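Local coordinates for protein Dok-7 (Mus musculus, PDB 3ML4) that binds the receptor tyrosine kinase MuSK as a dimeric PH-PTB adaptor and activates it by dimerization, an essential step in forming the neuromuscular synapse, at the interface of chains A and B. Residues are numbered along the deposited sequence; one frame, centred on the assembly and turned at random. Chains: chain A/B, Protein Dok-7.

The interface of chains A and B. Residues chain A 198, 201-202, 205, 207; chain B 5-6, 8.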
# COMPACT_ATOMS: atom_id res chain seq x y z
N PHE A 198 1.24 -21.15 8.56
CA PHE A 198 0.70 -20.16 9.47
C PHE A 198 0.71 -18.75 8.89
O PHE A 198 -0.23 -17.98 9.09
CB PHE A 198 1.44 -20.21 10.81
CG PHE A 198 1.06 -19.10 11.75
CD1 PHE A 198 -0.22 -19.04 12.29
CD2 PHE A 198 1.98 -18.11 12.08
CE1 PHE A 198 -0.58 -18.01 13.16
CE2 PHE A 198 1.63 -17.08 12.95
CZ PHE A 198 0.35 -17.03 13.49
N ASP A 201 -1.94 -18.60 6.22
CA ASP A 201 -3.21 -18.57 6.96
C ASP A 201 -3.56 -17.15 7.40
O ASP A 201 -4.67 -16.68 7.17
CB ASP A 201 -3.16 -19.50 8.18
CG ASP A 201 -3.32 -20.97 7.82
OD1 ASP A 201 -3.94 -21.29 6.79
OD2 ASP A 201 -2.84 -21.82 8.58
N CYS A 202 -2.59 -16.48 8.02
CA CYS A 202 -2.78 -15.12 8.50
C CYS A 202 -3.07 -14.15 7.34
O CYS A 202 -4.09 -13.46 7.36
CB CYS A 202 -1.56 -14.66 9.30
SG CYS A 202 -1.42 -15.39 10.95
N ARG A 205 -6.32 -14.15 5.39
CA ARG A 205 -7.41 -13.78 6.29
C ARG A 205 -7.31 -12.35 6.83
O ARG A 205 -8.11 -11.93 7.67
CB ARG A 205 -7.51 -14.78 7.44
CG ARG A 205 -8.17 -16.08 7.03
CD ARG A 205 -8.00 -17.15 8.09
NE ARG A 205 -8.82 -18.31 7.79
CZ ARG A 205 -8.47 -19.30 6.96
NH1 ARG A 205 -7.29 -19.28 6.35
NH2 ARG A 205 -9.31 -20.31 6.75
N ILE A 207 -4.75 -11.02 8.50
CA ILE A 207 -4.03 -10.96 9.76
C ILE A 207 -2.53 -10.89 9.49
O ILE A 207 -1.98 -11.68 8.72
CB ILE A 207 -4.35 -12.21 10.64
CG1 ILE A 207 -5.86 -12.29 10.93
CG2 ILE A 207 -3.55 -12.18 11.94
CD1 ILE A 207 -6.39 -13.70 11.10
N MSE B 5 -9.56 -20.69 12.48
CA MSE B 5 -9.13 -19.27 12.53
C MSE B 5 -10.09 -18.39 11.73
O MSE B 5 -10.47 -18.73 10.61
CB MSE B 5 -7.70 -19.11 12.00
CG MSE B 5 -7.18 -17.68 12.06
SE MSE B 5 -5.47 -17.46 11.14
CE MSE B 5 -4.29 -18.23 12.50
N THR B 6 -10.45 -17.26 12.31
CA THR B 6 -11.47 -16.39 11.73
C THR B 6 -10.86 -15.23 10.95
O THR B 6 -9.79 -14.73 11.30
CB THR B 6 -12.44 -15.86 12.81
OG1 THR B 6 -11.69 -15.40 13.94
CG2 THR B 6 -13.39 -16.97 13.26
N ALA B 8 -10.20 -11.64 9.89
CA ALA B 8 -10.17 -10.39 10.64
C ALA B 8 -10.89 -9.27 9.91
O ALA B 8 -11.12 -9.34 8.70
CB ALA B 8 -8.73 -9.98 10.93
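B:Met5, a selenomethionine near the N-terminus of chain B, lies across A:Phe198, A:Arg205 and A:Ile207 of the IRS-type PTB domain of chain A. The patch belongs to the two-fold interface of the Dok-7 homodimer, so a twin with the chains exchanged exists. A:Phe198 sits in helix 193-203. A:Arg205 follows that helix, and A:Ile207 starts strand 207-208.

The B:Met5 side chain leaves its CB with CG anti to the backbone N (chi1 -178°). CG then comes alongside A:Arg205 CD and A:Ile207 CD1, about equally near both. The selenium SE rests against both residues, 3.9 Å from A:Ile207 CD1 and 4.0 Å from A:Arg205 CD. The carbonyl O of A:Asp201 is 4.1 Å from SE, on the same side as A:Arg205 CD. The chain bends at chi3 (-78°), which swings the methyl tip toward the aromatic residue. There CE meets A:Phe198 CE1 at 3.8 Å, and the two side chains cross at about a right angle. A:Cys202 SG lies over one face of that ring, toward its rim.

A:Arg205 meets the backbone of the incoming segment with both its side chain and its own carbonyl. Its chain is extended from CG to NE, and NE makes a weak hydrogen bond of 3.3 Å to the carbonyl O of B:Met5. Within chain A, its guanidinium has the carbonyl O of A:Asp201 in plane at its edge, and NH1 forms a long salt bridge to the carboxylate OD1 of A:Asp201. An alanine in place of A:Arg205 would probably leave the B:Met5 carbonyl without its NE donor, the A:Asp201 carboxylate without its charged partner and a gap beside the selenium.

Further along, the backbone N of B:Ala8 donates to the carbonyl O of A:Arg205 at 3.1 Å. B:Ala8 CB packs on A:Ile207 CG1 at 3.7 Å. A:Ile207 CD1 also touches the carbonyl O of B:Thr6 at 3.6 Å.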